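Matching sites in DyP from Bjerkandera adusta, a protein that binds heme b and probably works as a peroxidase of the dye-decolorizing family, using peroxide to oxidise its substrates (PDB 3VXI (chain A, 1.50 Å), residues A327-I332 and F356-S361), and in its relative Dye-decolorizing peroxidase from Irpex lacteus (PDB 7D8M (chain B, 2.00 Å), residues A333-T338 and F362-S367). Both blocks share one frame: the second was fitted to the first on N, CA, C and O of the twelve residues, RMSD 0.29 Å. Numbering follows each deposited sequence.

Structure 1 (3VXI); sequences AMRSSI and FVEYQS. With HEM (protoporphyrin IX containing Fe), chain C.
With CG beside its backbone N (chi1 -67°) and its chain bent at chi3 (-55°), Arg329 passes Glu358, CG to CG 4.0 Å, and lays one guanidinium face against the heme. NH2 donates to heme O2A at 2.8 Å; NH1 donates to the iron-bound water at 2.9 Å and salt-bridges Asp171. The segments lie on strands 328-334 and 353-360, antiparallel neighbours in the second sheet of the ferredoxin-like fold, paired by backbone bonds between Met328 and Tyr359. Flexible Met328 bends away to pack on Gln175, Pro176 and Ile197. Compact Ser330 sets CB at the Tyr359 ring edge, 4.3 Å from CE2; Ser330 OG and Tyr359 OH both hydrogen-bond to Asp14. Ser331 turns OG beside its own N (chi1 -51°), where it accepts a nearly straight bond from Val357 N at 3.2 Å, satisfying that amide where pairing breaks.

Structure 2 (7D8M); sequences AIRAGT and FVEYQS. With HEM (protoporphyrin IX containing Fe), chain D; OXY (oxygen molecule), chain E.
With CG beside its backbone N (chi1 -64°) and its chain bent at chi3 (-60°), Arg335 passes Glu364, CG to CG 4.1 Å, and lays one guanidinium face against the heme. NH2 donates to heme O2A at 2.7 Å; NH1 salt-bridges Asp172 and makes a weak bond to a dioxygen molecule. Backbone bonds between Ile334 and Tyr365 pair the two strands. Beta-branched Ile334 suits the extended chain and packs on Asn176, Pro177 and Leu17. Small, apolar Ala336 sets CB at the Tyr365 ring edge, 3.8 Å from CE2, while Tyr365 OH hydrogen-bonds to Asp15. On this backbone a CB at Gly337 would come 3.0 Å from Phe362 CA and Val363 N, so glycine suits the place. Water 2 accepts from Val363 N at 3.1 Å and from Gly337 N at 2.9 Å, linking the two backbones.

What differs
One hydrogen bond across the two strands is made in structure 1 alone: Val357(A) N donates to Ser331(A) OG at 3.2 Å, whereas Gly337(B) has no side chain to accept it. Water 2 of structure 2 stands 0.9 Å apart from the place of that hydroxyl after superposition and meets the matching N-H, of Val363(B), apparently standing in for the serine oxygen. The contact of Ser331(A) OG with Phe356(A) CA goes with the side chain, and the CA atoms of Ser331(A) and Gly337(B) lie 0.7 Å apart. The backbone bonds joining Met328(A) to Tyr359(A) and Ser330(A) to Val357(A) are kept by Ile334(B) with Tyr365(B) and Ala336(B) with Val363(B). Arg329(A) and Arg335(B) hold the same place beside the heme.

At Ser330(A) and Ala336(B) the CB atoms coincide within the error; CB touches Val357(A) and Tyr359(A), and likewise Val363(B) and Tyr365(B). OG of Ser330(A) has no counterpart, and its bond to Asp14(A) cannot be made by the alanine. In the buried Met328(A)/Ile334(B) exchange, CG of Met328(A) lies 0.7 Å apart from CG1 of Ile334(B). CE of Met328(A) and the branch CG2 of Ile334(B) each lack a counterpart, length against width. Away from the strand contact, Ile332(A) is matched by Thr338(B): CG1 of Ile332(A) and CG2 of Thr338(B) fall 0.2 Å apart, while CG2 and CD1 of Ile332(A) lack counterparts, as does OG1 of Thr338(B), which bonds to Glu25(B).

Structure 1 (3VXI)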
loop_
_atom_site.group_PDB
_atom_site.type_symbol
_atom_site.label_atom_id
_atom_site.label_comp_id
_atom_site.label_asym_id
_atom_site.label_seq_id
_atom_site.Cartn_x
_atom_site.Cartn_y
_atom_site.Cartn_z
ATOM N N ALA A 327 4.740 -1.841 -8.069
ATOM C CA ALA A 327 3.775 -2.675 -7.366
ATOM C C ALA A 327 2.437 -1.948 -7.319
ATOM O O ALA A 327 2.389 -0.721 -7.423
ATOM C CB ALA A 327 4.267 -2.978 -5.964
ATOM N N MET A 328 1.354 -2.716 -7.196
ATOM C CA MET A 328 0.007 -2.155 -7.054
ATOM C C MET A 328 -0.314 -1.921 -5.595
ATOM O O MET A 328 0.069 -2.725 -4.742
ATOM C CB MET A 328 -1.041 -3.136 -7.586
ATOM C CG MET A 328 -0.987 -3.419 -9.073
ATOM S SD MET A 328 -1.364 -1.968 -10.067
ATOM C CE MET A 328 -2.972 -1.458 -9.479
ATOM N N ARG A 329 -1.049 -0.849 -5.300
ATOM C CA ARG A 329 -1.483 -0.603 -3.920
ATOM C C ARG A 329 -2.990 -0.496 -3.827
ATOM O O ARG A 329 -3.649 0.055 -4.724
ATOM C CB ARG A 329 -0.844 0.667 -3.347
ATOM C CG ARG A 329 0.661 0.562 -3.144
ATOM C CD ARG A 329 1.312 1.938 -2.916
ATOM N NE ARG A 329 0.972 2.822 -4.033
ATOM C CZ ARG A 329 0.320 3.978 -3.940
ATOM N NH1 ARG A 329 -0.036 4.489 -2.770
ATOM N NH2 ARG A 329 0.025 4.641 -5.046
ATOM N N SER A 330 -3.535 -1.028 -2.731
ATOM C CA SER A 330 -4.971 -0.948 -2.476
ATOM C C SER A 330 -5.215 -0.722 -0.978
ATOM O O SER A 330 -5.937 -1.476 -0.313
ATOM C CB SER A 330 -5.667 -2.216 -2.966
ATOM O OG SER A 330 -7.066 -1.991 -3.070
ATOM N N SER A 331 -4.589 0.325 -0.456
ATOM C CA SER A 331 -4.655 0.630 0.974
ATOM C C SER A 331 -5.917 1.404 1.315
ATOM O O SER A 331 -6.526 2.058 0.450
ATOM C CB SER A 331 -3.430 1.453 1.392
ATOM O OG SER A 331 -2.247 0.820 0.944
ATOM N N ILE A 332 -6.321 1.304 2.576
ATOM C CA ILE A 332 -7.476 2.055 3.055
ATOM C C ILE A 332 -7.193 2.605 4.462
ATOM O O ILE A 332 -6.617 1.906 5.309
ATOM C CB ILE A 332 -8.781 1.195 3.002
ATOM C CG1 ILE A 332 -10.026 2.067 3.226
ATOM C CG2 ILE A 332 -8.688 0.009 3.987
ATOM C CD1 ILE A 332 -11.355 1.366 2.961
ATOM N N PHE A 356 -2.551 -1.064 4.938
ATOM C CA PHE A 356 -1.747 -0.955 3.733
ATOM C C PHE A 356 -1.677 -2.293 3.014
ATOM O O PHE A 356 -1.445 -3.339 3.631
ATOM C CB PHE A 356 -0.350 -0.484 4.151
ATOM C CG PHE A 356 0.664 -0.475 3.041
ATOM C CD1 PHE A 356 0.864 0.661 2.271
ATOM C CD2 PHE A 356 1.459 -1.599 2.794
ATOM C CE1 PHE A 356 1.830 0.673 1.239
ATOM C CE2 PHE A 356 2.405 -1.591 1.774
ATOM C CZ PHE A 356 2.595 -0.465 1.003
ATOM N N VAL A 357 -1.881 -2.251 1.703
ATOM C CA VAL A 357 -1.938 -3.448 0.861
ATOM C C VAL A 357 -1.124 -3.171 -0.404
ATOM O O VAL A 357 -1.436 -2.250 -1.158
ATOM C CB VAL A 357 -3.397 -3.745 0.470
ATOM C CG1 VAL A 357 -3.480 -4.904 -0.529
ATOM C CG2 VAL A 357 -4.218 -4.023 1.716
ATOM N N GLU A 358 -0.096 -3.983 -0.642
ATOM C CA GLU A 358 0.724 -3.852 -1.841
ATOM C C GLU A 358 0.895 -5.213 -2.509
ATOM O O GLU A 358 1.238 -6.194 -1.839
ATOM C CB GLU A 358 2.086 -3.238 -1.505
ATOM C CG GLU A 358 2.833 -2.720 -2.736
ATOM C CD GLU A 358 4.027 -1.841 -2.399
ATOM O OE1 GLU A 358 4.569 -1.955 -1.282
ATOM O OE2 GLU A 358 4.411 -1.024 -3.278
ATOM N N TYR A 359 0.654 -5.248 -3.821
ATOM C CA TYR A 359 0.726 -6.487 -4.604
ATOM C C TYR A 359 1.889 -6.471 -5.577
ATOM O O TYR A 359 2.136 -5.475 -6.262
ATOM C CB TYR A 359 -0.548 -6.709 -5.420
ATOM C CG TYR A 359 -1.814 -6.890 -4.615
ATOM C CD1 TYR A 359 -2.085 -8.101 -3.974
ATOM C CD2 TYR A 359 -2.768 -5.870 -4.538
ATOM C CE1 TYR A 359 -3.266 -8.289 -3.256
ATOM C CE2 TYR A 359 -3.948 -6.043 -3.816
ATOM C CZ TYR A 359 -4.186 -7.249 -3.167
ATOM O OH TYR A 359 -5.362 -7.446 -2.460
ATOM N N GLN A 360 2.569 -7.610 -5.675
ATOM C CA GLN A 360 3.679 -7.801 -6.601
ATOM C C GLN A 360 3.913 -9.300 -6.747
ATOM O O GLN A 360 3.515 -10.084 -5.877
ATOM C CB GLN A 360 4.958 -7.120 -6.063
ATOM C CG GLN A 360 5.374 -7.580 -4.654
ATOM C CD GLN A 360 4.667 -6.801 -3.564
ATOM O OE1 GLN A 360 4.849 -5.600 -3.451
ATOM N NE2 GLN A 360 3.847 -7.480 -2.766
ATOM N N SER A 361 4.541 -9.707 -7.848
ATOM C CA SER A 361 4.858 -11.123 -8.041
ATOM C C SER A 361 6.044 -11.554 -7.178
ATOM O O SER A 361 6.123 -12.711 -6.772
ATOM C CB SER A 361 5.160 -11.402 -9.507
ATOM O OG SER A 361 6.279 -10.634 -9.909
HETATM C CHA HEM C . 2.400 6.887 -2.745
HETATM C CHB HEM C . 0.913 7.709 1.780
HETATM C CHC HEM C . 3.185 3.693 3.236
HETATM C CHD HEM C . 4.720 2.881 -1.269
HETATM C C1A HEM C . 1.833 7.481 -1.651
HETATM C C2A HEM C . 1.111 8.733 -1.646
HETATM C C3A HEM C . 0.687 8.936 -0.392
HETATM C C4A HEM C . 1.143 7.838 0.428
HETATM C CMA HEM C . -0.100 10.146 0.142
HETATM C CAA HEM C . 0.897 9.678 -2.853
HETATM C CBA HEM C . -0.265 9.248 -3.746
HETATM C CGA HEM C . 0.189 8.408 -4.916
HETATM O O1A HEM C . 1.217 8.739 -5.553
HETATM O O2A HEM C . -0.490 7.424 -5.227
HETATM C C1B HEM C . 1.395 6.699 2.588
HETATM C C2B HEM C . 1.154 6.535 4.007
HETATM C C3B HEM C . 1.778 5.416 4.402
HETATM C C4B HEM C . 2.423 4.840 3.247
HETATM C CMB HEM C . 0.333 7.501 4.889
HETATM C CAB HEM C . 1.821 4.801 5.816
HETATM C CBB HEM C . 0.861 5.031 6.733
HETATM C C1C HEM C . 3.865 3.167 2.152
HETATM C C2C HEM C . 4.768 2.032 2.184
HETATM C C3C HEM C . 5.202 1.819 0.930
HETATM C C4C HEM C . 4.557 2.795 0.086
HETATM C CMC HEM C . 5.117 1.246 3.468
HETATM C CAC HEM C . 6.159 0.752 0.386
HETATM C CBC HEM C . 7.167 0.305 1.153
HETATM C C1D HEM C . 4.167 3.829 -2.077
HETATM C C2D HEM C . 4.261 3.798 -3.516
HETATM C C3D HEM C . 3.546 5.031 -3.967
HETATM C C4D HEM C . 3.081 5.698 -2.775
HETATM C CMD HEM C . 4.916 2.759 -4.435
HETATM C CAD HEM C . 3.379 5.464 -5.422
HETATM C CBD HEM C . 4.674 6.168 -5.815
HETATM C CGD HEM C . 4.678 6.536 -7.274
HETATM O O1D HEM C . 5.054 7.709 -7.555
HETATM O O2D HEM C . 4.342 5.691 -8.142
HETATM N NA HEM C . 1.840 6.958 -0.370
HETATM N NB HEM C . 2.179 5.651 2.151
HETATM N NC HEM C . 3.774 3.629 0.853
HETATM N ND HEM C . 3.440 4.947 -1.659
HETATM FE FE HEM C . 2.831 5.329 0.254
HETATM O O HOH W 1 1.105 4.198 -0.106
#

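Structure 2 (7D8M)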
loop_
_atom_site.group_PDB
_atom_site.type_symbol
_atom_site.label_atom_id
_atom_site.label_comp_id
_atom_site.label_asym_id
_atom_site.label_seq_id
_atom_site.Cartn_x
_atom_site.Cartn_y
_atom_site.Cartn_z
ATOM N N ALA B 333 4.676 -1.949 -8.191
ATOM C CA ALA B 333 3.712 -2.770 -7.461
ATOM C C ALA B 333 2.453 -1.944 -7.253
ATOM O O ALA B 333 2.488 -0.712 -7.306
ATOM C CB ALA B 333 4.285 -3.249 -6.124
ATOM N N ILE B 334 1.340 -2.630 -7.009
ATOM C CA ILE B 334 0.031 -1.988 -6.916
ATOM C C ILE B 334 -0.369 -1.852 -5.453
ATOM O O ILE B 334 -0.424 -2.848 -4.719
ATOM C CB ILE B 334 -1.034 -2.777 -7.693
ATOM C CG1 ILE B 334 -0.752 -2.744 -9.198
ATOM C CG2 ILE B 334 -2.422 -2.234 -7.377
ATOM C CD1 ILE B 334 -1.633 -3.702 -9.994
ATOM N N ARG B 335 -0.687 -0.628 -5.038
ATOM C CA ARG B 335 -1.188 -0.372 -3.694
ATOM C C ARG B 335 -2.716 -0.358 -3.704
ATOM O O ARG B 335 -3.337 0.206 -4.609
ATOM C CB ARG B 335 -0.640 0.960 -3.163
ATOM C CG ARG B 335 0.888 0.980 -2.987
ATOM C CD ARG B 335 1.453 2.407 -2.848
ATOM N NE ARG B 335 1.159 3.197 -4.029
ATOM C CZ ARG B 335 0.484 4.340 -4.006
ATOM N NH1 ARG B 335 0.048 4.822 -2.850
ATOM N NH2 ARG B 335 0.227 4.988 -5.134
ATOM N N ALA B 336 -3.319 -0.990 -2.689
ATOM C CA ALA B 336 -4.773 -1.130 -2.612
ATOM C C ALA B 336 -5.279 -0.954 -1.187
ATOM O O ALA B 336 -6.347 -1.470 -0.826
ATOM C CB ALA B 336 -5.231 -2.492 -3.166
ATOM N N GLY B 337 -4.535 -0.227 -0.363
ATOM C CA GLY B 337 -4.900 -0.069 1.022
ATOM C C GLY B 337 -5.965 0.985 1.223
ATOM O O GLY B 337 -6.378 1.677 0.298
ATOM N N THR B 338 -6.390 1.117 2.484
ATOM C CA THR B 338 -7.457 2.012 2.905
ATOM C C THR B 338 -7.097 2.641 4.244
ATOM O O THR B 338 -6.627 1.935 5.149
ATOM C CB THR B 338 -8.793 1.250 3.044
ATOM O OG1 THR B 338 -9.046 0.517 1.841
ATOM C CG2 THR B 338 -9.958 2.198 3.317
ATOM N N PHE B 362 -2.345 -0.699 4.945
ATOM C CA PHE B 362 -1.566 -0.700 3.716
ATOM C C PHE B 362 -1.566 -2.079 3.064
ATOM O O PHE B 362 -1.287 -3.086 3.719
ATOM C CB PHE B 362 -0.135 -0.245 4.039
ATOM C CG PHE B 362 0.806 -0.269 2.884
ATOM C CD1 PHE B 362 1.015 0.877 2.107
ATOM C CD2 PHE B 362 1.560 -1.398 2.617
ATOM C CE1 PHE B 362 1.915 0.863 1.052
ATOM C CE2 PHE B 362 2.469 -1.409 1.568
ATOM C CZ PHE B 362 2.638 -0.282 0.776
ATOM N N VAL B 363 -1.855 -2.115 1.764
ATOM C CA VAL B 363 -1.852 -3.339 0.974
ATOM C C VAL B 363 -1.090 -3.074 -0.313
ATOM O O VAL B 363 -1.382 -2.100 -1.016
ATOM C CB VAL B 363 -3.279 -3.811 0.633
ATOM C CG1 VAL B 363 -3.208 -4.985 -0.329
ATOM C CG2 VAL B 363 -4.071 -4.148 1.898
ATOM N N GLU B 364 -0.134 -3.943 -0.636
ATOM C CA GLU B 364 0.627 -3.810 -1.870
ATOM C C GLU B 364 0.797 -5.178 -2.516
ATOM O O GLU B 364 1.179 -6.143 -1.843
ATOM C CB GLU B 364 2.000 -3.169 -1.615
ATOM C CG GLU B 364 2.699 -2.722 -2.883
ATOM C CD GLU B 364 3.885 -1.793 -2.632
ATOM O OE1 GLU B 364 4.511 -1.892 -1.562
ATOM O OE2 GLU B 364 4.173 -0.945 -3.505
ATOM N N TYR B 365 0.519 -5.250 -3.818
ATOM C CA TYR B 365 0.564 -6.490 -4.586
ATOM C C TYR B 365 1.737 -6.485 -5.559
ATOM O O TYR B 365 2.045 -5.453 -6.165
ATOM C CB TYR B 365 -0.725 -6.686 -5.383
ATOM C CG TYR B 365 -1.958 -6.930 -4.562
ATOM C CD1 TYR B 365 -2.288 -8.210 -4.129
ATOM C CD2 TYR B 365 -2.825 -5.888 -4.254
ATOM C CE1 TYR B 365 -3.456 -8.450 -3.388
ATOM C CE2 TYR B 365 -4.004 -6.119 -3.521
ATOM C CZ TYR B 365 -4.307 -7.402 -3.089
ATOM O OH TYR B 365 -5.465 -7.626 -2.356
ATOM N N GLN B 366 2.361 -7.650 -5.736
ATOM C CA GLN B 366 3.503 -7.821 -6.631
ATOM C C GLN B 366 3.804 -9.308 -6.745
ATOM O O GLN B 366 3.497 -10.089 -5.840
ATOM C CB GLN B 366 4.754 -7.077 -6.131
ATOM C CG GLN B 366 5.216 -7.526 -4.742
ATOM C CD GLN B 366 4.528 -6.769 -3.613
ATOM O OE1 GLN B 366 4.840 -5.609 -3.347
ATOM N NE2 GLN B 366 3.589 -7.428 -2.937
ATOM N N SER B 367 4.446 -9.683 -7.853
ATOM C CA SER B 367 4.818 -11.079 -8.053
ATOM C C SER B 367 6.019 -11.490 -7.215
ATOM O O SER B 367 6.192 -12.685 -6.950
ATOM C CB SER B 367 5.102 -11.342 -9.535
ATOM O OG SER B 367 6.346 -10.770 -9.936
HETATM C CHA HEM D . 2.625 7.115 -3.255
HETATM C CHB HEM D . 1.301 8.235 1.275
HETATM C CHC HEM D . 3.234 4.058 2.836
HETATM C CHD HEM D . 4.987 3.196 -1.603
HETATM C C1A HEM D . 2.078 7.777 -2.179
HETATM C C2A HEM D . 1.317 9.011 -2.230
HETATM C C3A HEM D . 0.941 9.309 -0.972
HETATM C C4A HEM D . 1.452 8.278 -0.095
HETATM C CMA HEM D . 0.117 10.517 -0.492
HETATM C CAA HEM D . 1.005 9.805 -3.527
HETATM C CBA HEM D . -0.295 9.305 -4.154
HETATM C CGA HEM D . -0.029 8.377 -5.323
HETATM O O1A HEM D . 0.949 8.611 -6.072
HETATM O O2A HEM D . -0.816 7.411 -5.527
HETATM C C1B HEM D . 1.679 7.183 2.074
HETATM C C2B HEM D . 1.360 7.053 3.477
HETATM C C3B HEM D . 1.907 5.900 3.909
HETATM C C4B HEM D . 2.567 5.267 2.790
HETATM C CMB HEM D . 0.559 8.120 4.279
HETATM C CAB HEM D . 1.857 5.250 5.314
HETATM C CBB HEM D . 0.947 5.566 6.242
HETATM C C1C HEM D . 3.944 3.483 1.795
HETATM C C2C HEM D . 4.799 2.311 1.870
HETATM C C3C HEM D . 5.280 2.069 0.634
HETATM C C4C HEM D . 4.758 3.096 -0.248
HETATM C CMC HEM D . 5.039 1.512 3.175
HETATM C CAC HEM D . 6.250 0.962 0.143
HETATM C CBC HEM D . 7.117 0.334 0.956
HETATM C C1D HEM D . 4.399 4.109 -2.453
HETATM C C2D HEM D . 4.400 4.078 -3.907
HETATM C C3D HEM D . 3.756 5.156 -4.355
HETATM C C4D HEM D . 3.315 5.921 -3.204
HETATM C CMD HEM D . 5.038 3.005 -4.804
HETATM C CAD HEM D . 3.533 5.529 -5.835
HETATM C CBD HEM D . 4.731 6.356 -6.311
HETATM C CGD HEM D . 4.641 6.674 -7.789
HETATM O O1D HEM D . 4.983 7.823 -8.170
HETATM O O2D HEM D . 4.220 5.790 -8.587
HETATM N NA HEM D . 2.146 7.366 -0.866
HETATM N NB HEM D . 2.417 6.076 1.678
HETATM N NC HEM D . 3.954 3.933 0.496
HETATM N ND HEM D . 3.710 5.241 -2.053
HETATM FE FE HEM D . 3.197 5.729 -0.135
HETATM O O1 OXY E . -1.156 3.509 -0.051
HETATM O O2 OXY E . -0.576 4.580 0.143
HETATM O O HOH W 2 -1.790 0.586 0.150
#